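Side-chain contacts in putative type I restriction enzyme R protein (Bacteroides fragilis NCTC 9343, PDB 3EVY), which is a C-terminal fragment of a subunit probably required for ATP-dependent DNA cleavage, but not for modification, in a type I restriction system: residues Leu16-Arg19 with Phe20-Ala24; Lys46-Phe49 with Val50-Arg54; Leu74-Glu78 with Gln79-Asp83; Tyr30-Thr33 with Val34-Gly38. All coordinates share one frame; numbering follows the deposited sequence.

Contact 1: residues Leu16-Arg19 with Phe20-Ala24; sequences LVER and FNEMA
The carboxylates of Glu-18 and Glu-22 meet on the outer side of helix 12-30. OE2 of Glu-18 lies 3.4 Å from OE2 of Glu-22, and the two planes are turned 65° to each other. Both atoms are acceptors with like charge. The pairing is therefore probably unfavourable, though both residues are exposed and solvent should soften it. The amide of Asn-21 lies alongside Val-17, with ND2 of Asn-21 3.8 Å from CG1 of Val-17. Its OD1 sits in the plane of the Phe-20 ring, at the edge. Val-17 and Asn-21, like Glu-18 and Glu-22, are one turn apart in a regular alpha helix. Its backbone bonds include Asn-21 N to Val-17 O at 3.0 Å and Met-23 N to Arg-19 O at 3.0 Å.

Asn-21 has CG anti to its carbonyl carbon (chi1 -74°). This lays the amide back over the preceding turn, and CG of Asn-21 comes 3.4 Å from O of Val-17. The polar ends of the amide are used beyond the helix: OD1 accepts from Thr-75 N and ND2 donates to Asp-73 O. Met-23 touches the carbonyl of Arg-19 at two points. Its chain bends at chi3 (-47°) and returns CE of Met-23 to 3.5 Å from O of Arg-19. Leu-16, Phe-20 and Met-23 touch helix 43-63, Phe-20 on Arg-60 and Met-23 on Leu-59.

Contact 2: residues Lys46-Phe49 with Val50-Arg54; sequences KRRF and VILFR
Phe-49 and Phe-53, one turn apart, form the aromatic part of this contact. The two side chains run side by side and point the same way. Their planes are 29° apart, but the rings are offset so far that little of one covers the other, with centroids 5.8 Å apart. What lies over the face of the Phe-49 ring is CB of Phe-53, 4.0 Å from CE1 of Phe-49 and displaced toward the rim. Phe-49 also meets Phe-31 edge-to-face, while Phe-53 meets the rings of Phe-81 and Tyr-88.

Methyl groups make the next set of contacts. CG2 of Val-50 is 4.1 Å from CD2 of Phe-49. Being anti to its own carbonyl carbon, CG2 of Val-50 is turned back to within 3.3 Å of O of Lys-46. CG2 of Val-50 also lies over one face of the Arg-47 guanidinium, 4.4 Å from NH2 of Arg-47. CD1 of Ile-51 folds back likewise, 3.4 Å from O of Arg-47.

Among polar contacts, four successive backbone bonds join the segments. The shortest runs from Phe-53 N to Phe-49 O, at 2.7 Å. NH2 of Arg-47 makes a weak hydrogen bond to O of Met-91, near the end of the modelled chain.

Buried phenylalanines on one side and exposed arginines on another make this an amphipathic helix, packed in a small helical bundle against helices 12-30 and 78-91.

Contact 3: residues Leu74-Glu78 with Gln79-Asp83; sequences LTIEE and QRFAD
Glu-77 is the N-cap of helix 78-91, and O of Glu-77 accepts from Phe-81 N at 2.8 Å. The chain is extended at Glu-77 (psi 157°) and turns helical at Glu-78. Ile-76, just before the cap, has a positive phi of 78°. The next helical bond runs from Ala-82 N to Glu-78 O.

Ile-76 makes the main apolar contact. CG2 of Ile-76, the branch anti to the backbone N, is 3.9 Å from CB of Phe-81 and 4.0 Å from CD1 of Phe-81. It meets the ring at the edge, near the ring plane. The residue before the N-cap thus touches the fourth residue after it, the arrangement known as a hydrophobic staple. CG2 of Ile-76 also lies 3.8 Å from CG of Arg-80, whose side chain crosses that of Ile-76 at about a right angle.

The carboxylate of Glu-77 reaches the first turn through water. The water donates to OE1 of Glu-77 at 2.7 Å and accepts weakly from Arg-80 N at 3.1 Å. This links the acidic group to one of the first amides of the helix. Gln-79 bends at chi2 (52°), and its NE2 makes a weak bond to OD1 of Asp-83, one turn on. Glu-78 reaches the end of helix 43-63: OE2 forms a salt bridge with Arg-60, and OE1 with Lys-64, just past the helix. Arg-60 also makes a cation-pi contact with Phe-81, and its NH2 hydrogen-bonds O of Ile-76.

Contact 4: residues Tyr30-Thr33 with Val34-Gly38; sequences YFPT and VKSVG
Phe-31 packs on Ser-36 and Val-37 where the chain turns from helix 12-30 into the short helix 34-38. The motif is a helix N-cap, with Thr-33 at the capping position. Phe-31 contributes mainly its CB: CB of Phe-31 lies 4.0 Å from CG2 of Val-37. That methyl approaches the Phe-31 ring obliquely. The CA of Phe-31 is 3.4 Å from OG of Ser-36. The ring also meets that of Phe-27, so this buried side chain ties the turn to helix 12-30.

Pro-32 follows on the exposed side. CD of Pro-32 is 3.6 Å from OG of Ser-36, so the hydroxyl of Ser-36 has carbon neighbours from both Phe-31 and Pro-32.

Thr-33 carries the polar contact. Its OG1 stands between the backbone N and the carbonyl carbon (chi1 59°), where it faces the first turn. There OG1 of Thr-33 accepts from Ser-36 N at 3.1 Å, with an angle of 152° at the hydrogen. This satisfies an amide that has no earlier turn of helix to bond to. Ser-36 answers with its own side chain, so two bonds join the same pair of residues. Beyond the cap, Val-34 O accepts from Val-37 N, three residues on, and weakly from Gly-38 N, four on. Val-34 and Val-37 both touch Tyr-84 of helix 78-91. OG of Ser-36 donates to O of Thr-33 at 2.9 Å, tilted 24° from the carbonyl plane.

Overall arrangement
Contacts 1 and 2 lie within the two long helices, while contacts 3 and 4 are helix starts with Glu-77 and Thr-33 at the N-cap. These differ: the threonine hydroxyl bonds an amide directly, whereas Glu-77 reaches one only through a water that the amide binds weakly. Contact 3 is the surface contact; the other three are partly buried, each with two buried residues. Contacts 2 and 4 meet apolarly, Phe-49 CE1 lying 3.6 Å from Val-37 CG2. Contact 3 borders all the others. It meets contact 1 through a probable hydrogen bond, contact 2 through phenylalanine rings and contact 4 through Val-34. Contacts 1 and 4 do not touch, with centres about 19 Å apart.

Contact 1: residues Leu16-Arg19 with Phe20-Ala24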
loop_
_atom_site.group_PDB
_atom_site.type_symbol
_atom_site.label_atom_id
_atom_site.label_comp_id
_atom_site.label_asym_id
_atom_site.label_seq_id
_atom_site.Cartn_x
_atom_site.Cartn_y
_atom_site.Cartn_z
ATOM N N LEU A 16 10.064 -5.877 8.461
ATOM C CA LEU A 16 8.790 -5.329 8.017
ATOM C C LEU A 16 8.909 -4.541 6.673
ATOM O O LEU A 16 7.937 -4.469 5.906
ATOM C CB LEU A 16 8.177 -4.425 9.094
ATOM C CG LEU A 16 7.826 -4.986 10.490
ATOM C CD1 LEU A 16 7.834 -3.844 11.631
ATOM C CD2 LEU A 16 6.448 -5.665 10.467
ATOM N N VAL A 17 10.025 -3.850 6.471
ATOM C CA VAL A 17 10.257 -3.123 5.208
ATOM C C VAL A 17 10.285 -4.105 4.052
ATOM O O VAL A 17 9.675 -3.852 3.022
ATOM C CB VAL A 17 11.564 -2.267 5.234
ATOM C CG1 VAL A 17 12.018 -1.822 3.810
ATOM C CG2 VAL A 17 11.414 -1.057 6.144
ATOM N N GLU A 18 10.941 -5.260 4.247
ATOM C CA GLU A 18 11.003 -6.290 3.211
ATOM C C GLU A 18 9.621 -6.852 2.869
ATOM O O GLU A 18 9.272 -6.955 1.708
ATOM C CB GLU A 18 11.915 -7.429 3.684
ATOM C CG GLU A 18 12.026 -8.521 2.644
ATOM C CD GLU A 18 12.909 -9.659 3.120
ATOM O OE1 GLU A 18 13.878 -9.384 3.884
ATOM O OE2 GLU A 18 12.599 -10.819 2.736
ATOM N N ARG A 19 8.837 -7.226 3.881
ATOM C CA ARG A 19 7.441 -7.567 3.713
ATOM C C ARG A 19 6.625 -6.450 2.978
ATOM O O ARG A 19 5.781 -6.751 2.131
ATOM C CB ARG A 19 6.743 -7.777 5.061
ATOM C CG ARG A 19 6.841 -9.180 5.619
ATOM C CD ARG A 19 6.456 -9.251 7.128
ATOM N NE ARG A 19 5.026 -8.982 7.294
ATOM C CZ ARG A 19 4.448 -8.671 8.449
ATOM N NH1 ARG A 19 5.165 -8.625 9.566
ATOM N NH2 ARG A 19 3.141 -8.434 8.483
ATOM N N PHE A 20 6.801 -5.195 3.376
ATOM C CA PHE A 20 5.978 -4.100 2.750
ATOM C C PHE A 20 6.299 -4.041 1.251
ATOM O O PHE A 20 5.394 -3.906 0.411
ATOM C CB PHE A 20 6.280 -2.709 3.343
ATOM C CG PHE A 20 5.464 -1.622 2.661
ATOM C CD1 PHE A 20 4.168 -1.380 3.048
ATOM C CD2 PHE A 20 5.930 -1.011 1.515
ATOM C CE1 PHE A 20 3.382 -0.481 2.347
ATOM C CE2 PHE A 20 5.151 -0.084 0.842
ATOM C CZ PHE A 20 3.903 0.177 1.253
ATOM N N ASN A 21 7.590 -4.165 0.934
ATOM C CA ASN A 21 8.031 -3.980 -0.442
ATOM C C ASN A 21 7.571 -5.128 -1.363
ATOM O O ASN A 21 7.278 -4.925 -2.573
ATOM C CB ASN A 21 9.538 -3.732 -0.524
ATOM C CG ASN A 21 9.929 -2.343 -0.066
ATOM O OD1 ASN A 21 9.066 -1.428 0.056
ATOM N ND2 ASN A 21 11.208 -2.142 0.146
ATOM N N GLU A 22 7.523 -6.332 -0.809
ATOM C CA GLU A 22 6.954 -7.463 -1.562
ATOM C C GLU A 22 5.480 -7.305 -1.778
ATOM O O GLU A 22 4.966 -7.592 -2.884
ATOM C CB GLU A 22 7.269 -8.803 -0.867
ATOM C CG GLU A 22 8.744 -9.110 -0.909
ATOM C CD GLU A 22 9.168 -10.247 0.073
ATOM O OE1 GLU A 22 8.280 -10.828 0.784
ATOM O OE2 GLU A 22 10.405 -10.533 0.136
ATOM N N MET A 23 4.769 -6.931 -0.719
ATOM C CA MET A 23 3.335 -6.620 -0.790
ATOM C C MET A 23 3.089 -5.516 -1.820
ATOM O O MET A 23 2.161 -5.614 -2.602
ATOM C CB MET A 23 2.871 -6.099 0.538
ATOM C CG MET A 23 1.393 -6.144 0.833
ATOM S SD MET A 23 1.089 -5.877 2.647
ATOM C CE MET A 23 2.413 -7.114 3.167
ATOM N N ALA A 24 3.921 -4.477 -1.829
ATOM C CA ALA A 24 3.690 -3.348 -2.741
ATOM C C ALA A 24 3.852 -3.745 -4.227
ATOM O O ALA A 24 3.068 -3.352 -5.088
ATOM C CB ALA A 24 4.668 -2.181 -2.414
#

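Contact 2: residues Lys46-Phe49 with Val50-Arg54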
loop_
_atom_site.group_PDB
_atom_site.type_symbol
_atom_site.label_atom_id
_atom_site.label_comp_id
_atom_site.label_asym_id
_atom_site.label_seq_id
_atom_site.Cartn_x
_atom_site.Cartn_y
_atom_site.Cartn_z
ATOM N N LYS A 46 -13.159 -4.476 -6.510
ATOM C CA LYS A 46 -13.158 -3.394 -5.514
ATOM C C LYS A 46 -12.854 -3.925 -4.134
ATOM O O LYS A 46 -12.069 -3.333 -3.433
ATOM C CB LYS A 46 -14.441 -2.588 -5.493
ATOM C CG LYS A 46 -14.749 -2.020 -6.812
ATOM C CD LYS A 46 -16.209 -1.710 -6.876
ATOM C CE LYS A 46 -16.424 -0.250 -6.638
ATOM N NZ LYS A 46 -17.060 0.402 -7.822
ATOM N N ARG A 47 -13.423 -5.071 -3.764
ATOM C CA ARG A 47 -13.069 -5.649 -2.466
ATOM C C ARG A 47 -11.592 -6.050 -2.365
ATOM O O ARG A 47 -10.978 -5.868 -1.306
ATOM C CB ARG A 47 -13.947 -6.820 -2.084
ATOM C CG ARG A 47 -15.435 -6.503 -2.176
ATOM C CD ARG A 47 -15.799 -5.276 -1.349
ATOM N NE ARG A 47 -15.704 -4.013 -2.110
ATOM C CZ ARG A 47 -16.083 -2.815 -1.639
ATOM N NH1 ARG A 47 -16.567 -2.698 -0.401
ATOM N NH2 ARG A 47 -15.974 -1.735 -2.394
ATOM N N ARG A 48 -11.059 -6.600 -3.453
ATOM C CA ARG A 48 -9.664 -7.034 -3.493
ATOM C C ARG A 48 -8.750 -5.819 -3.215
ATOM O O ARG A 48 -7.780 -5.916 -2.451
ATOM C CB ARG A 48 -9.358 -7.659 -4.853
ATOM C CG ARG A 48 -7.884 -7.905 -5.212
ATOM C CD ARG A 48 -7.890 -9.051 -6.231
ATOM N NE ARG A 48 -9.202 -9.754 -6.164
ATOM C CZ ARG A 48 -9.569 -10.755 -6.965
ATOM N NH1 ARG A 48 -8.703 -11.166 -7.904
ATOM N NH2 ARG A 48 -10.779 -11.348 -6.834
ATOM N N PHE A 49 -9.080 -4.690 -3.842
ATOM C CA PHE A 49 -8.277 -3.521 -3.710
ATOM C C PHE A 49 -8.331 -3.006 -2.274
ATOM O O PHE A 49 -7.278 -2.814 -1.649
ATOM C CB PHE A 49 -8.749 -2.405 -4.632
ATOM C CG PHE A 49 -8.270 -1.071 -4.190
ATOM C CD1 PHE A 49 -6.932 -0.699 -4.408
ATOM C CD2 PHE A 49 -9.112 -0.193 -3.524
ATOM C CE1 PHE A 49 -6.466 0.521 -3.969
ATOM C CE2 PHE A 49 -8.659 1.001 -3.131
ATOM C CZ PHE A 49 -7.329 1.379 -3.339
ATOM N N VAL A 50 -9.539 -2.788 -1.758
ATOM C CA VAL A 50 -9.716 -2.426 -0.347
ATOM C C VAL A 50 -8.927 -3.322 0.640
ATOM O O VAL A 50 -8.222 -2.830 1.507
ATOM C CB VAL A 50 -11.224 -2.424 -0.010
ATOM C CG1 VAL A 50 -11.465 -2.240 1.505
ATOM C CG2 VAL A 50 -11.869 -1.348 -0.773
ATOM N N ILE A 51 -9.016 -4.649 0.473
ATOM C CA ILE A 51 -8.349 -5.581 1.378
ATOM C C ILE A 51 -6.835 -5.498 1.248
ATOM O O ILE A 51 -6.118 -5.428 2.242
ATOM C CB ILE A 51 -8.906 -6.998 1.116
ATOM C CG1 ILE A 51 -10.335 -7.048 1.682
ATOM C CG2 ILE A 51 -8.033 -8.057 1.745
ATOM C CD1 ILE A 51 -11.261 -8.193 1.109
ATOM N N LEU A 52 -6.339 -5.417 0.013
ATOM C CA LEU A 52 -4.936 -5.272 -0.194
ATOM C C LEU A 52 -4.452 -3.949 0.335
ATOM O O LEU A 52 -3.365 -3.853 0.902
ATOM C CB LEU A 52 -4.525 -5.396 -1.695
ATOM C CG LEU A 52 -4.520 -6.803 -2.338
ATOM C CD1 LEU A 52 -3.786 -6.836 -3.698
ATOM C CD2 LEU A 52 -3.895 -7.833 -1.405
ATOM N N PHE A 53 -5.196 -2.898 0.046
ATOM C CA PHE A 53 -4.676 -1.636 0.429
ATOM C C PHE A 53 -4.717 -1.520 1.965
ATOM O O PHE A 53 -3.843 -0.901 2.574
ATOM C CB PHE A 53 -5.445 -0.499 -0.190
ATOM C CG PHE A 53 -4.788 0.843 0.090
ATOM C CD1 PHE A 53 -3.719 1.279 -0.707
ATOM C CD2 PHE A 53 -5.202 1.621 1.164
ATOM C CE1 PHE A 53 -3.102 2.517 -0.445
ATOM C CE2 PHE A 53 -4.547 2.870 1.444
ATOM C CZ PHE A 53 -3.520 3.270 0.608
ATOM N N ARG A 54 -5.767 -2.028 2.600
ATOM C CA ARG A 54 -5.785 -2.014 4.116
ATOM C C ARG A 54 -4.562 -2.644 4.740
ATOM O O ARG A 54 -3.971 -2.111 5.673
ATOM C CB ARG A 54 -7.026 -2.702 4.712
ATOM C CG ARG A 54 -7.093 -2.541 6.273
ATOM C CD ARG A 54 -8.392 -3.074 6.821
ATOM N NE ARG A 54 -8.343 -2.941 8.274
ATOM C CZ ARG A 54 -9.204 -3.509 9.114
ATOM N NH1 ARG A 54 -10.219 -4.239 8.655
ATOM N NH2 ARG A 54 -9.050 -3.307 10.416
#

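Contact 3: residues Leu74-Glu78 with Gln79-Asp83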
loop_
_atom_site.group_PDB
_atom_site.type_symbol
_atom_site.label_atom_id
_atom_site.label_comp_id
_atom_site.label_asym_id
_atom_site.label_seq_id
_atom_site.Cartn_x
_atom_site.Cartn_y
_atom_site.Cartn_z
ATOM N N LEU A 74 10.873 2.514 1.259
ATOM C CA LEU A 74 9.641 1.899 0.794
ATOM C C LEU A 74 9.330 2.166 -0.697
ATOM O O LEU A 74 9.494 3.296 -1.170
ATOM C CB LEU A 74 8.449 2.468 1.580
ATOM C CG LEU A 74 8.482 2.296 3.126
ATOM C CD1 LEU A 74 7.099 2.633 3.613
ATOM C CD2 LEU A 74 8.806 0.806 3.449
ATOM N N THR A 75 8.827 1.131 -1.381
ATOM C CA THR A 75 8.248 1.243 -2.723
ATOM C C THR A 75 6.991 2.146 -2.586
ATOM O O THR A 75 6.313 2.100 -1.548
ATOM C CB THR A 75 7.814 -0.149 -3.229
ATOM O OG1 THR A 75 8.960 -0.999 -3.265
ATOM C CG2 THR A 75 7.212 -0.087 -4.578
ATOM N N ILE A 76 6.714 2.959 -3.604
ATOM C CA ILE A 76 5.582 3.869 -3.638
ATOM C C ILE A 76 5.864 5.072 -2.824
ATOM O O ILE A 76 6.066 4.978 -1.581
ATOM C CB ILE A 76 4.205 3.213 -3.152
ATOM C CG1 ILE A 76 4.001 1.838 -3.798
ATOM C CG2 ILE A 76 3.010 4.131 -3.571
ATOM C CD1 ILE A 76 2.649 1.128 -3.415
ATOM N N GLU A 77 5.864 6.213 -3.479
ATOM C CA GLU A 77 6.182 7.449 -2.785
ATOM C C GLU A 77 5.020 7.784 -1.839
ATOM O O GLU A 77 3.891 7.361 -2.086
ATOM C CB GLU A 77 6.292 8.577 -3.840
ATOM C CG GLU A 77 7.634 8.573 -4.544
ATOM C CD GLU A 77 7.782 9.738 -5.494
ATOM O OE1 GLU A 77 6.783 10.469 -5.686
ATOM O OE2 GLU A 77 8.902 9.907 -6.060
ATOM N N GLU A 78 5.297 8.579 -0.791
ATOM C CA GLU A 78 4.239 8.985 0.178
ATOM C C GLU A 78 3.034 9.596 -0.484
ATOM O O GLU A 78 1.893 9.182 -0.212
ATOM C CB GLU A 78 4.797 9.965 1.206
ATOM C CG GLU A 78 5.543 9.262 2.314
ATOM C CD GLU A 78 4.647 8.254 3.088
ATOM O OE1 GLU A 78 3.474 8.535 3.415
ATOM O OE2 GLU A 78 5.120 7.146 3.311
ATOM N N GLN A 79 3.273 10.565 -1.386
ATOM C CA GLN A 79 2.164 11.232 -2.093
ATOM C C GLN A 79 1.314 10.286 -2.940
ATOM O O GLN A 79 0.055 10.255 -2.813
ATOM C CB GLN A 79 2.678 12.399 -2.934
ATOM C CG GLN A 79 1.515 13.258 -3.538
ATOM C CD GLN A 79 0.485 13.707 -2.483
ATOM O OE1 GLN A 79 0.821 14.415 -1.523
ATOM N NE2 GLN A 79 -0.761 13.262 -2.640
ATOM N N ARG A 80 1.984 9.529 -3.820
ATOM C CA ARG A 80 1.341 8.478 -4.596
ATOM C C ARG A 80 0.519 7.543 -3.674
ATOM O O ARG A 80 -0.640 7.181 -3.974
ATOM C CB ARG A 80 2.408 7.680 -5.351
ATOM C CG ARG A 80 1.829 6.525 -6.237
ATOM C CD ARG A 80 0.949 6.996 -7.429
ATOM N NE ARG A 80 1.591 7.839 -8.447
ATOM C CZ ARG A 80 2.143 7.363 -9.587
ATOM N NH1 ARG A 80 2.153 6.052 -9.873
ATOM N NH2 ARG A 80 2.692 8.196 -10.470
ATOM N N PHE A 81 1.116 7.173 -2.546
ATOM C CA PHE A 81 0.448 6.215 -1.627
ATOM C C PHE A 81 -0.816 6.883 -1.097
ATOM O O PHE A 81 -1.843 6.252 -1.035
ATOM C CB PHE A 81 1.374 5.898 -0.440
ATOM C CG PHE A 81 0.903 4.736 0.382
ATOM C CD1 PHE A 81 1.205 3.410 -0.033
ATOM C CD2 PHE A 81 0.110 4.931 1.516
ATOM C CE1 PHE A 81 0.746 2.329 0.673
ATOM C CE2 PHE A 81 -0.333 3.815 2.258
ATOM C CZ PHE A 81 -0.010 2.525 1.837
ATOM N N ALA A 82 -0.687 8.165 -0.693
ATOM C CA ALA A 82 -1.868 8.988 -0.282
ATOM C C ALA A 82 -2.969 9.076 -1.328
ATOM O O ALA A 82 -4.157 9.085 -1.003
ATOM C CB ALA A 82 -1.428 10.378 0.113
ATOM N N ASP A 83 -2.583 9.181 -2.598
ATOM C CA ASP A 83 -3.543 9.158 -3.699
ATOM C C ASP A 83 -4.287 7.826 -3.806
ATOM O O ASP A 83 -5.482 7.795 -4.010
ATOM C CB ASP A 83 -2.837 9.545 -5.006
ATOM C CG ASP A 83 -2.360 11.016 -5.008
ATOM O OD1 ASP A 83 -2.911 11.840 -4.252
ATOM O OD2 ASP A 83 -1.404 11.329 -5.728
HETATM O O HOH W 1 4.168 10.950 -5.425
#

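Contact 4: residues Tyr30-Thr33 with Val34-Gly38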
loop_
_atom_site.group_PDB
_atom_site.type_symbol
_atom_site.label_atom_id
_atom_site.label_comp_id
_atom_site.label_asym_id
_atom_site.label_seq_id
_atom_site.Cartn_x
_atom_site.Cartn_y
_atom_site.Cartn_z
ATOM N N TYR A 30 -1.340 -5.477 -9.749
ATOM C CA TYR A 30 -2.788 -5.496 -9.901
ATOM C C TYR A 30 -3.344 -4.119 -10.226
ATOM O O TYR A 30 -4.276 -4.011 -11.035
ATOM C CB TYR A 30 -3.494 -5.918 -8.604
ATOM C CG TYR A 30 -3.555 -7.416 -8.335
ATOM C CD1 TYR A 30 -4.552 -8.237 -8.930
ATOM C CD2 TYR A 30 -2.639 -8.012 -7.459
ATOM C CE1 TYR A 30 -4.616 -9.620 -8.672
ATOM C CE2 TYR A 30 -2.689 -9.384 -7.187
ATOM C CZ TYR A 30 -3.680 -10.181 -7.788
ATOM O OH TYR A 30 -3.689 -11.537 -7.492
ATOM N N PHE A 31 -2.806 -3.072 -9.597
ATOM C CA PHE A 31 -3.327 -1.670 -9.686
ATOM C C PHE A 31 -2.160 -0.774 -9.978
ATOM O O PHE A 31 -1.599 -0.172 -9.077
ATOM C CB PHE A 31 -3.990 -1.271 -8.370
ATOM C CG PHE A 31 -4.985 -2.342 -7.895
ATOM C CD1 PHE A 31 -6.169 -2.572 -8.589
ATOM C CD2 PHE A 31 -4.707 -3.100 -6.765
ATOM C CE1 PHE A 31 -7.025 -3.610 -8.182
ATOM C CE2 PHE A 31 -5.554 -4.118 -6.327
ATOM C CZ PHE A 31 -6.717 -4.372 -7.019
ATOM N N PRO A 32 -1.743 -0.753 -11.239
ATOM C CA PRO A 32 -0.530 -0.056 -11.625
ATOM C C PRO A 32 -0.554 1.444 -11.398
ATOM O O PRO A 32 0.489 2.011 -11.258
ATOM C CB PRO A 32 -0.360 -0.436 -13.106
ATOM C CG PRO A 32 -1.742 -0.836 -13.578
ATOM C CD PRO A 32 -2.329 -1.535 -12.357
ATOM N N THR A 33 -1.733 2.087 -11.388
ATOM C CA THR A 33 -1.842 3.510 -11.237
ATOM C C THR A 33 -3.079 3.850 -10.379
ATOM O O THR A 33 -3.904 3.014 -10.087
ATOM C CB THR A 33 -2.061 4.220 -12.610
ATOM O OG1 THR A 33 -3.275 3.694 -13.185
ATOM C CG2 THR A 33 -0.861 3.965 -13.560
ATOM N N VAL A 34 -3.183 5.090 -9.984
ATOM C CA VAL A 34 -4.362 5.480 -9.155
ATOM C C VAL A 34 -5.636 5.381 -9.993
ATOM O O VAL A 34 -6.646 4.843 -9.553
ATOM C CB VAL A 34 -4.142 6.818 -8.492
ATOM C CG1 VAL A 34 -5.433 7.341 -7.774
ATOM C CG2 VAL A 34 -2.951 6.703 -7.483
ATOM N N LYS A 35 -5.561 5.829 -11.238
ATOM C CA LYS A 35 -6.723 5.804 -12.106
ATOM C C LYS A 35 -7.196 4.388 -12.329
ATOM O O LYS A 35 -8.399 4.175 -12.445
ATOM C CB LYS A 35 -6.390 6.425 -13.459
ATOM C CG LYS A 35 -7.597 6.905 -14.210
ATOM C CD LYS A 35 -7.212 7.918 -15.266
ATOM C CE LYS A 35 -7.401 9.336 -14.712
ATOM N NZ LYS A 35 -6.619 10.387 -15.402
ATOM N N SER A 36 -6.268 3.419 -12.419
ATOM C CA SER A 36 -6.681 1.979 -12.589
ATOM C C SER A 36 -7.643 1.483 -11.488
ATOM O O SER A 36 -8.529 0.594 -11.731
ATOM C CB SER A 36 -5.472 1.060 -12.703
ATOM O OG SER A 36 -4.967 0.731 -11.439
ATOM N N VAL A 37 -7.501 2.048 -10.287
ATOM C CA VAL A 37 -8.418 1.715 -9.173
ATOM C C VAL A 37 -9.784 2.307 -9.463
ATOM O O VAL A 37 -10.815 1.622 -9.356
ATOM C CB VAL A 37 -7.943 2.210 -7.773
ATOM C CG1 VAL A 37 -8.979 1.805 -6.675
ATOM C CG2 VAL A 37 -6.566 1.675 -7.417
ATOM N N GLY A 38 -9.790 3.563 -9.856
ATOM C CA GLY A 38 -11.018 4.214 -10.369
ATOM C C GLY A 38 -11.741 3.403 -11.441
ATOM O O GLY A 38 -12.944 3.415 -11.485
#